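Local structure of endo-1,4-beta-xylanase (Pseudoalteromonas haloplanktis, 1H12) at residues Q80-T85 and A142-E147; M175-K180 and Q219-Y224; N181-N186 and F191-D196; N186-F191 and N197-S202. The protein hydrolyses internal beta-1,4 linkages of xylan as a cold-adapted family 8 glycoside hydrolase, and probably acts on related beta-glucans as well. All blocks are in the same frame, centred on the assembly; numbering follows the deposited sequence. Where two conformers were deposited one is given.

Contact 1: residues Q80-T85 and A142-E147; sequences QSWGMT and APDGEE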
# COMPACT_ATOMS: atom_id res chain seq x y z
N GLN A 80 -8.46 -2.67 -4.66
CA GLN A 80 -8.83 -4.08 -4.82
C GLN A 80 -7.78 -4.96 -4.13
O GLN A 80 -8.11 -5.88 -3.37
CB GLN A 80 -8.98 -4.41 -6.27
CG GLN A 80 -9.71 -5.73 -6.56
CD GLN A 80 -11.26 -5.54 -6.44
OE1 GLN A 80 -11.91 -6.65 -6.70
NE2 GLN A 80 -11.71 -4.52 -6.09
N SER A 81 -6.50 -4.70 -4.44
CA SER A 81 -5.41 -5.49 -3.93
C SER A 81 -5.21 -5.30 -2.43
O SER A 81 -4.88 -6.26 -1.71
CB SER A 81 -4.14 -5.15 -4.72
OG SER A 81 -3.60 -3.88 -4.37
N TRP A 82 -5.43 -4.10 -1.94
CA TRP A 82 -5.38 -3.82 -0.51
C TRP A 82 -6.48 -4.56 0.20
O TRP A 82 -6.26 -5.13 1.30
CB TRP A 82 -5.44 -2.32 -0.24
CG TRP A 82 -4.29 -1.53 -0.76
CD1 TRP A 82 -3.03 -1.98 -1.01
CD2 TRP A 82 -4.29 -0.15 -1.11
NE1 TRP A 82 -2.26 -0.95 -1.49
CE2 TRP A 82 -2.99 0.17 -1.56
CE3 TRP A 82 -5.27 0.86 -1.15
CZ2 TRP A 82 -2.64 1.43 -2.01
CZ3 TRP A 82 -4.93 2.10 -1.60
CH2 TRP A 82 -3.62 2.39 -2.01
N GLY A 83 -7.68 -4.60 -0.38
CA GLY A 83 -8.78 -5.34 0.22
C GLY A 83 -8.51 -6.83 0.30
O GLY A 83 -8.82 -7.46 1.30
N MET A 84 -7.93 -7.40 -0.75
CA MET A 84 -7.53 -8.80 -0.70
C MET A 84 -6.50 -9.05 0.39
O MET A 84 -6.53 -10.07 1.10
CB MET A 84 -6.97 -9.24 -2.06
CG MET A 84 -8.04 -9.45 -3.13
SD MET A 84 -7.38 -9.58 -4.79
CE MET A 84 -6.25 -10.97 -4.59
N THR A 85 -5.55 -8.14 0.53
CA THR A 85 -4.52 -8.26 1.53
C THR A 85 -5.13 -8.26 2.94
O THR A 85 -4.80 -9.08 3.78
CB THR A 85 -3.47 -7.18 1.34
OG1 THR A 85 -2.87 -7.30 0.06
CG2 THR A 85 -2.37 -7.28 2.37
N ALA A 142 -1.39 0.48 -12.33
CA ALA A 142 -0.84 1.17 -11.15
C ALA A 142 -0.01 0.06 -10.46
O ALA A 142 -0.59 -0.73 -9.72
CB ALA A 142 -1.89 1.71 -10.24
N PRO A 143 1.29 -0.04 -10.78
CA PRO A 143 2.02 -1.29 -10.46
C PRO A 143 2.07 -1.77 -9.04
O PRO A 143 2.32 -2.95 -8.84
CB PRO A 143 3.38 -1.02 -11.05
CG PRO A 143 3.08 -0.18 -12.29
CD PRO A 143 2.00 0.76 -11.80
N ASP A 144 1.88 -0.91 -8.02
CA ASP A 144 1.76 -1.46 -6.69
C ASP A 144 0.52 -2.30 -6.48
O ASP A 144 0.49 -3.11 -5.56
CB ASP A 144 1.95 -0.41 -5.61
CG ASP A 144 0.88 0.67 -5.53
OD1 ASP A 144 0.27 0.96 -6.61
OD2 ASP A 144 0.68 1.22 -4.44
N GLY A 145 -0.51 -2.14 -7.31
CA GLY A 145 -1.64 -3.06 -7.29
C GLY A 145 -1.19 -4.49 -7.59
O GLY A 145 -1.46 -5.39 -6.81
N GLU A 146 -0.47 -4.69 -8.70
CA GLU A 146 0.05 -6.01 -9.01
C GLU A 146 0.96 -6.51 -7.89
O GLU A 146 0.91 -7.71 -7.56
CB GLU A 146 0.83 -5.99 -10.34
CG GLU A 146 -0.02 -5.90 -11.59
CD GLU A 146 -0.51 -4.53 -12.05
OE1 GLU A 146 -0.49 -3.57 -11.22
OE2 GLU A 146 -0.89 -4.43 -13.23
N GLU A 147 1.79 -5.64 -7.30
CA GLU A 147 2.61 -6.07 -6.18
C GLU A 147 1.78 -6.65 -5.04
O GLU A 147 2.10 -7.72 -4.50
CB GLU A 147 3.49 -4.92 -5.67
CG GLU A 147 4.50 -4.43 -6.67
CD GLU A 147 5.43 -3.39 -6.13
OE1 GLU A 147 4.86 -2.39 -5.52
OE2 GLU A 147 6.65 -3.49 -6.24

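Contact 2: residues M175-K180 and Q219-Y224; sequences MLNTIK and QADKNY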
# COMPACT_ATOMS: atom_id res chain seq x y z
N MET A 175 1.34 -13.54 -11.64
CA MET A 175 1.44 -12.12 -11.29
C MET A 175 2.89 -11.68 -11.13
O MET A 175 3.27 -10.62 -11.64
CB MET A 175 0.65 -11.86 -10.00
CG MET A 175 0.43 -10.39 -9.71
SD MET A 175 -0.69 -9.53 -10.86
CE MET A 175 -2.21 -10.44 -10.51
N LEU A 176 3.72 -12.47 -10.45
CA LEU A 176 5.15 -12.12 -10.30
C LEU A 176 5.83 -12.05 -11.67
O LEU A 176 6.64 -11.16 -11.91
CB LEU A 176 5.86 -13.13 -9.42
CG LEU A 176 5.48 -13.12 -7.95
CD1 LEU A 176 6.29 -14.21 -7.23
CD2 LEU A 176 5.77 -11.78 -7.30
N ASN A 177 5.49 -13.00 -12.54
CA ASN A 177 6.12 -12.93 -13.89
C ASN A 177 5.69 -11.71 -14.64
O ASN A 177 6.49 -11.09 -15.34
CB ASN A 177 5.75 -14.21 -14.65
CG ASN A 177 6.53 -15.42 -14.16
OD1 ASN A 177 7.46 -15.32 -13.43
ND2 ASN A 177 6.03 -16.59 -14.51
N THR A 178 4.40 -11.32 -14.50
CA THR A 178 3.94 -10.09 -15.09
C THR A 178 4.70 -8.88 -14.55
O THR A 178 5.08 -7.98 -15.30
CB THR A 178 2.43 -9.96 -14.91
OG1 THR A 178 1.81 -10.97 -15.71
CG2 THR A 178 1.91 -8.58 -15.28
N ILE A 179 4.89 -8.82 -13.24
CA ILE A 179 5.64 -7.71 -12.66
C ILE A 179 7.04 -7.66 -13.28
O ILE A 179 7.50 -6.60 -13.72
CB ILE A 179 5.68 -7.81 -11.13
CG1 ILE A 179 4.30 -7.66 -10.54
CG2 ILE A 179 6.61 -6.73 -10.59
CD1 ILE A 179 4.20 -8.10 -9.07
N LYS A 180 7.73 -8.80 -13.27
CA LYS A 180 9.07 -8.85 -13.80
C LYS A 180 9.14 -8.45 -15.27
O LYS A 180 10.04 -7.70 -15.67
CB LYS A 180 9.62 -10.27 -13.58
CG LYS A 180 11.01 -10.48 -14.12
CD LYS A 180 11.52 -11.89 -13.67
CE LYS A 180 12.88 -12.19 -14.09
NZ LYS A 180 12.95 -13.67 -13.66
N GLN A 219 15.89 -21.20 -8.64
CA GLN A 219 16.99 -20.42 -8.10
C GLN A 219 17.13 -19.07 -8.78
O GLN A 219 17.39 -18.06 -8.07
CB GLN A 219 18.27 -21.23 -8.34
CG GLN A 219 19.52 -20.52 -7.82
CD GLN A 219 20.79 -21.29 -8.09
OE1 GLN A 219 20.89 -22.47 -7.69
NE2 GLN A 219 21.74 -20.66 -8.73
N ALA A 220 16.99 -18.97 -10.07
CA ALA A 220 17.17 -17.68 -10.73
C ALA A 220 16.19 -16.67 -10.19
O ALA A 220 16.52 -15.54 -9.92
CB ALA A 220 17.07 -17.82 -12.23
N ASP A 221 14.92 -17.08 -10.06
CA ASP A 221 13.88 -16.17 -9.57
C ASP A 221 14.04 -15.81 -8.11
O ASP A 221 13.75 -14.69 -7.72
CB ASP A 221 12.48 -16.65 -9.87
CG ASP A 221 12.09 -16.45 -11.34
OD1 ASP A 221 12.65 -15.58 -12.03
OD2 ASP A 221 11.20 -17.17 -11.87
N LYS A 222 14.53 -16.75 -7.30
CA LYS A 222 14.81 -16.44 -5.93
C LYS A 222 15.84 -15.30 -5.84
O LYS A 222 15.69 -14.33 -5.09
CB LYS A 222 15.28 -17.65 -5.18
CG LYS A 222 15.65 -17.40 -3.82
CD LYS A 222 15.93 -18.66 -3.08
CE LYS A 222 15.99 -18.39 -1.62
NZ LYS A 222 16.07 -19.72 -0.83
N ASN A 223 16.91 -15.47 -6.60
CA ASN A 223 17.95 -14.45 -6.63
C ASN A 223 17.45 -13.12 -7.20
O ASN A 223 17.78 -12.05 -6.67
CB ASN A 223 19.18 -14.99 -7.38
CG ASN A 223 19.97 -15.94 -6.56
OD1 ASN A 223 19.77 -17.21 -6.60
ND2 ASN A 223 20.86 -15.42 -5.84
N TYR A 224 16.62 -13.20 -8.22
CA TYR A 224 16.04 -11.99 -8.82
C TYR A 224 15.32 -11.16 -7.77
O TYR A 224 15.56 -9.96 -7.61
CB TYR A 224 15.08 -12.37 -9.96
CG TYR A 224 14.38 -11.18 -10.58
CD1 TYR A 224 14.99 -10.47 -11.57
CD2 TYR A 224 13.15 -10.74 -10.08
CE1 TYR A 224 14.36 -9.35 -12.14
CE2 TYR A 224 12.54 -9.63 -10.62
CZ TYR A 224 13.14 -8.91 -11.61
OH TYR A 224 12.50 -7.80 -12.10

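Contact 3: residues N181-N186 and F191-D196; sequences NKLMEN and FSPYID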
# COMPACT_ATOMS: atom_id res chain seq x y z
N ASN A 181 8.21 -8.95 -16.07
CA ASN A 181 8.29 -8.77 -17.51
C ASN A 181 7.71 -7.47 -18.01
O ASN A 181 8.09 -7.04 -19.12
CB ASN A 181 7.56 -9.92 -18.20
CG ASN A 181 8.24 -11.22 -18.04
OD1 ASN A 181 9.42 -11.30 -17.90
ND2 ASN A 181 7.43 -12.30 -18.14
N LYS A 182 6.79 -6.88 -17.29
CA LYS A 182 6.08 -5.71 -17.73
C LYS A 182 6.25 -4.47 -16.88
O LYS A 182 6.02 -3.36 -17.37
CB LYS A 182 4.55 -6.00 -17.80
CG LYS A 182 4.18 -7.21 -18.63
CD LYS A 182 4.49 -7.15 -20.11
CE LYS A 182 4.06 -8.39 -20.84
NZ LYS A 182 4.43 -8.34 -22.27
N LEU A 183 6.59 -4.64 -15.60
CA LEU A 183 6.47 -3.56 -14.62
C LEU A 183 7.77 -3.22 -13.91
O LEU A 183 7.74 -2.53 -12.91
CB LEU A 183 5.36 -3.82 -13.61
CG LEU A 183 3.98 -4.20 -14.20
CD1 LEU A 183 3.02 -4.49 -13.09
CD2 LEU A 183 3.47 -3.11 -15.10
N MET A 184 8.90 -3.66 -14.45
CA MET A 184 10.21 -3.45 -13.85
C MET A 184 11.16 -2.80 -14.86
O MET A 184 11.12 -3.07 -16.06
CB MET A 184 10.84 -4.76 -13.36
CG MET A 184 10.20 -5.34 -12.14
SD MET A 184 10.86 -4.38 -10.70
CE MET A 184 10.05 -5.15 -9.33
N GLU A 185 12.03 -1.95 -14.37
CA GLU A 185 13.19 -1.47 -15.14
C GLU A 185 14.41 -1.65 -14.26
O GLU A 185 14.52 -1.08 -13.19
CB GLU A 185 13.09 -0.02 -15.55
CG GLU A 185 14.25 0.35 -16.48
CD GLU A 185 14.31 1.77 -16.91
OE1 GLU A 185 13.53 2.62 -16.55
OE2 GLU A 185 15.25 2.09 -17.68
N ASN A 186 15.37 -2.44 -14.73
CA ASN A 186 16.60 -2.64 -13.95
C ASN A 186 16.28 -3.05 -12.51
O ASN A 186 16.91 -2.55 -11.57
CB ASN A 186 17.49 -1.34 -13.95
CG ASN A 186 17.87 -0.80 -15.38
OD1 ASN A 186 17.94 -1.59 -16.36
ND2 ASN A 186 18.01 0.60 -15.52
N PHE A 191 6.84 3.21 -12.43
CA PHE A 191 5.60 3.94 -12.44
C PHE A 191 4.77 3.63 -13.66
O PHE A 191 3.54 3.53 -13.57
CB PHE A 191 5.88 5.45 -12.34
CG PHE A 191 4.60 6.25 -12.31
CD1 PHE A 191 3.82 6.29 -11.20
CD2 PHE A 191 4.22 6.99 -13.43
CE1 PHE A 191 2.67 7.04 -11.18
CE2 PHE A 191 3.05 7.70 -13.42
CZ PHE A 191 2.30 7.75 -12.29
N SER A 192 5.41 3.49 -14.82
CA SER A 192 4.72 3.25 -16.08
C SER A 192 5.54 2.38 -17.01
O SER A 192 6.73 2.60 -17.15
CB SER A 192 4.47 4.57 -16.79
OG SER A 192 3.93 4.39 -18.11
N PRO A 193 4.91 1.46 -17.71
CA PRO A 193 5.59 0.75 -18.80
C PRO A 193 6.15 1.67 -19.88
O PRO A 193 7.01 1.26 -20.64
CB PRO A 193 4.49 -0.13 -19.42
CG PRO A 193 3.59 -0.39 -18.29
CD PRO A 193 3.54 0.91 -17.53
N TYR A 194 5.61 2.88 -20.00
CA TYR A 194 5.85 3.78 -21.12
C TYR A 194 6.85 4.86 -20.83
O TYR A 194 7.13 5.68 -21.71
CB TYR A 194 4.56 4.38 -21.60
CG TYR A 194 3.52 3.37 -21.99
CD1 TYR A 194 3.56 2.68 -23.18
CD2 TYR A 194 2.52 3.01 -21.09
CE1 TYR A 194 2.68 1.70 -23.48
CE2 TYR A 194 1.61 2.03 -21.37
CZ TYR A 194 1.68 1.38 -22.58
OH TYR A 194 0.75 0.40 -22.88
N ILE A 195 7.39 4.91 -19.61
CA ILE A 195 8.33 5.95 -19.20
C ILE A 195 9.49 5.28 -18.50
O ILE A 195 9.27 4.44 -17.62
CB ILE A 195 7.69 6.98 -18.25
CG1 ILE A 195 6.39 7.51 -18.80
CG2 ILE A 195 8.70 8.08 -17.96
CD1 ILE A 195 5.62 8.39 -17.82
N ASP A 196 10.72 5.57 -18.91
CA ASP A 196 11.90 5.01 -18.27
C ASP A 196 12.49 5.97 -17.26
O ASP A 196 12.14 7.12 -17.18
CB ASP A 196 12.91 4.61 -19.35
CG ASP A 196 12.45 3.50 -20.19
OD1 ASP A 196 11.49 2.74 -19.89
OD2 ASP A 196 13.07 3.29 -21.26

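Contact 4: residues N186-F191 and N197-S202; sequences NQIIRF and NLTDPS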
# COMPACT_ATOMS: atom_id res chain seq x y z
N ASN A 186 15.37 -2.44 -14.73
CA ASN A 186 16.60 -2.64 -13.95
C ASN A 186 16.28 -3.05 -12.51
O ASN A 186 16.91 -2.55 -11.57
CB ASN A 186 17.49 -1.34 -13.95
CG ASN A 186 17.87 -0.80 -15.38
OD1 ASN A 186 17.94 -1.59 -16.36
ND2 ASN A 186 18.01 0.60 -15.52
N GLN A 187 15.27 -3.92 -12.30
CA GLN A 187 14.93 -4.44 -10.98
C GLN A 187 14.36 -3.39 -10.03
O GLN A 187 14.34 -3.63 -8.86
CB GLN A 187 16.10 -5.20 -10.38
CG GLN A 187 16.44 -6.48 -11.16
CD GLN A 187 17.61 -7.23 -10.64
OE1 GLN A 187 18.63 -6.58 -10.37
NE2 GLN A 187 17.47 -8.48 -10.29
N ILE A 188 13.86 -2.29 -10.58
CA ILE A 188 13.14 -1.28 -9.83
C ILE A 188 11.73 -1.16 -10.41
O ILE A 188 11.53 -1.01 -11.63
CB ILE A 188 13.84 0.08 -9.90
CG1 ILE A 188 15.20 -0.03 -9.13
CG2 ILE A 188 12.99 1.15 -9.25
CD1 ILE A 188 16.03 1.12 -9.23
N ILE A 189 10.73 -1.20 -9.53
CA ILE A 189 9.34 -1.10 -9.96
C ILE A 189 9.10 0.17 -10.75
O ILE A 189 9.50 1.26 -10.36
CB ILE A 189 8.41 -1.26 -8.74
CG1 ILE A 189 6.97 -1.50 -9.14
CG2 ILE A 189 8.54 -0.11 -7.77
CD1 ILE A 189 6.67 -2.86 -9.70
N ARG A 190 8.41 0.02 -11.87
CA ARG A 190 8.06 1.14 -12.71
C ARG A 190 6.83 1.88 -12.16
O ARG A 190 5.92 1.32 -11.62
CB ARG A 190 7.70 0.63 -14.11
CG ARG A 190 8.90 0.20 -14.93
CD ARG A 190 8.47 -0.37 -16.27
NE ARG A 190 9.56 -0.58 -17.21
CZ ARG A 190 10.12 0.35 -17.94
NH1 ARG A 190 9.68 1.58 -17.95
NH2 ARG A 190 11.17 0.06 -18.70
N PHE A 191 6.84 3.21 -12.43
CA PHE A 191 5.60 3.94 -12.44
C PHE A 191 4.77 3.63 -13.66
O PHE A 191 3.54 3.53 -13.57
CB PHE A 191 5.88 5.45 -12.34
CG PHE A 191 4.60 6.25 -12.31
CD1 PHE A 191 3.82 6.29 -11.20
CD2 PHE A 191 4.22 6.99 -13.43
CE1 PHE A 191 2.67 7.04 -11.18
CE2 PHE A 191 3.05 7.70 -13.42
CZ PHE A 191 2.30 7.75 -12.29
N ASN A 197 13.38 5.44 -16.44
CA ASN A 197 14.02 6.21 -15.36
C ASN A 197 12.96 6.84 -14.47
O ASN A 197 13.09 8.01 -14.09
CB ASN A 197 15.00 7.20 -15.89
CG ASN A 197 15.85 7.83 -14.82
OD1 ASN A 197 16.11 7.21 -13.76
ND2 ASN A 197 16.37 9.03 -15.07
N LEU A 198 11.95 6.07 -14.08
CA LEU A 198 10.88 6.63 -13.26
C LEU A 198 10.28 5.60 -12.31
O LEU A 198 9.81 4.53 -12.77
CB LEU A 198 9.80 7.24 -14.14
CG LEU A 198 8.70 7.98 -13.40
CD1 LEU A 198 9.27 9.19 -12.70
CD2 LEU A 198 7.56 8.35 -14.37
N THR A 199 10.29 5.90 -11.05
CA THR A 199 9.63 5.08 -10.07
C THR A 199 8.77 5.98 -9.17
O THR A 199 8.79 7.20 -9.28
CB THR A 199 10.62 4.21 -9.31
OG1 THR A 199 9.96 3.20 -8.55
CG2 THR A 199 11.50 5.01 -8.36
N ASP A 200 7.98 5.34 -8.33
CA ASP A 200 7.09 6.01 -7.36
C ASP A 200 7.49 5.44 -6.03
O ASP A 200 7.30 4.24 -5.81
CB ASP A 200 5.66 5.71 -7.76
CG ASP A 200 4.60 6.30 -6.89
OD1 ASP A 200 4.75 6.40 -5.68
OD2 ASP A 200 3.51 6.67 -7.49
N PRO A 201 8.13 6.21 -5.15
CA PRO A 201 8.59 5.67 -3.87
C PRO A 201 7.58 4.84 -3.15
O PRO A 201 7.95 3.85 -2.52
CB PRO A 201 9.08 6.93 -3.13
CG PRO A 201 9.62 7.80 -4.25
CD PRO A 201 8.61 7.60 -5.38
N SER A 202 6.33 5.23 -3.18
CA SER A 202 5.28 4.48 -2.46
C SER A 202 5.09 3.05 -2.94
O SER A 202 4.47 2.26 -2.24
CB SER A 202 3.93 5.21 -2.55
OG SER A 202 3.29 5.00 -3.79
O HOH W 1 11.47 1.71 -12.57

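Contact 1: residues Q80-T85 and A142-E147
Ser81 and Gly145 bring their CA atoms within 5.6 Å where helices 77-89 and 143-160 run side by side, the axes of the two segments 9.0 Å apart and inclined by 22°. Both helices are buried neighbours in the (alpha/alpha)6 barrel of family 8 glycosidases, and their close approach is consistent with the small residues, serine and glycine, that meet at it. Ser81 CB rests 3.4 Å from Gly145 O, and Ser81 OG lies 3.6 Å from Gly145 CA, so a hydroxymethyl group meets bare backbone. The Ser81 hydroxyl serves its own helix: with OG lodged between the backbone N and the carbonyl carbon (chi1 74°), it hydrogen-bonds Glu78 O.

Trp82 brings CZ2 of its six-membered ring near the other helix, meeting Asp144 obliquely. This CZ2 stands 4.1 Å from Asp144 OD2, the carboxylate and indole planes being 81° apart, a van der Waals approach without a hydrogen bond. Asp144 OD2 instead forms a salt bridge with Arg284, while the indole makes an edge-to-face stack with Tyr148 and packs against helix 379-392. Bound xylose lies about 13 Å from the Trp82 side chain. Within helix 77-89, Ser81 O is gripped from opposite faces of its plane, by Thr85 N at 3.0 Å and by Thr85 OG1 at 2.9 Å.

Contact 2: residues M175-K180 and Q219-Y224
Lys180 NZ forms a salt bridge with Asp221 OD1 at 2.5 Å, a separation short enough that its exact value deserves caution. The same ammonium group takes part in a cation-pi interaction, NZ lying 4.5 Å from the centroid of the Tyr224 ring and 22° off its normal. Nearer still is Lys180 CE, a CH-pi donor 3.8 Å from that centroid, while Lys180 CG passes 3.6 Å from Tyr224 CZ. Lying obliquely over one ring face, the lysine chain is stretched out fully (chi1 179°), which carries its charge past the phenol to the carboxylate.

This is a surface contact between helices 168-182 and 219-243 of the (alpha/alpha)6 barrel; the two segments cross at 61° with axes 12.7 Å apart, too distant for backbone packing, and long side chains bridge the interval. Asp221 and Tyr224 sit about one turn apart on the same helix, which lets both receive one lysine. An alanine in place of Tyr224 would probably leave the lysine methylenes without their aromatic support and its ammonium group freer to swing.

Further out, Asn218 ND2 hydrogen-bonds Asp221 OD2, steadying the carboxylate, and Met184 and Gln187 pack against the tyrosine.

Contact 3: residues N181-N186 and F191-D196
The antiparallel hairpin of strands 184-185 and 188-189, set between helices 168-182 and 206-215 of the (alpha/alpha)6 barrel, is touched here by the loop that follows it, Pro193 packing near Leu183 and Asp196 meeting Glu185. At the hairpin's base Pro193 CG lies 4.2 Å from Leu183 CD2, the two side chains side by side and pointing the same way; CG also sits 3.9 Å from Lys182 O, at the end of the helix.

Farther along, Glu185 extends toward the loop, its CG anti to the backbone N (chi1 -173°), and lays its carboxylate against the Asp196 backbone and methylene: OE1 is 3.4 Å from Asp196 CA. The side chains cross at about a right angle with carboxylate planes 52° apart. Two like charges thus come close, Glu185 OE1 and Asp196 OD1 being 3.9 Å apart, a proximity probably eased by the salt bridge of Asp196 OD1 to Arg190 NH1 and by the hydrogen bond that OE1 accepts from Asn197 N. An alanine at Glu185 would probably leave the Asn197 N-H without this acceptor and the loop less firmly tied to the hairpin.

The loop itself turns at Ser192 to Ile195, a type I turn closed by a weak backbone bond and reinforced by an ST turn in which Tyr194 N donates to Ser192 OG at 2.9 Å.

Contact 4: residues N186-F191 and N197-S202
Thr199 OG1 donates a 2.7 Å hydrogen bond to Ile189 O, lying only slightly out of the plane of that carbonyl; the hydroxyl is also hydrogen-bonded to His204 NE2, so it is held from two directions. A second bond runs between backbones, Phe191 N to Leu198 O at 3.3 Å. It is long but straight at the hydrogen (170°), although the donor stands above the carbonyl plane. Water 1 lies 2.9 Å from Ile188 O and within hydrogen-bonding distance of Leu198 O as well, with more acceptors around it than it has protons to give.

These bonds tie the start of the irregular loop, where it leaves the hairpin of strands 184-185 and 188-189, to residues 198-199 farther along it, before the chain goes on to helix 206-215 of the (alpha/alpha)6 barrel. The touching parts run 81° apart, so the chain crosses over itself and does not add another strand to the hairpin.

Packing fills in around the polar centre. Ile188 CG2 comes within 3.7 Å of Thr199 OG1, crossing it at about a right angle. With CG anti to the backbone N (chi1 -179°), the Phe191 side chain lies beside that of Leu198, both pointing the same way, with CD2 of Phe191 and CD2 of Leu198 3.7 Å apart. Asp200 OD2 meets the ring at its edge, near its plane, 3.7 Å from Phe191 CD1, the carboxylate tilted moderately against the ring. The other oxygen of this group, Asp200 OD1, accepts a 2.8 Å bond from Ser202 OG, which reaches it from above the carboxylate plane.

Along the chain contact 1 closes before the others begin; contact 2 then brackets contacts 3 and 4, whose segments alternate and share Asn186 and Phe191. Contacts 3 and 4 are only about 7 Å apart between centres and both draw on the two-stranded hairpin, joined by the backbone pairing of Leu183 with Arg190. Contacts 2 and 3 both use helix 168-182, their centres about 15 Å apart. Contact 1, about 17 Å from both, sits deepest in the barrel, yet Pro143 and Glu146 of helix 143-160 touch Leu183, and Glu147 touches Ile189. The hairpin and its loop are thereby packed onto the helical barrel.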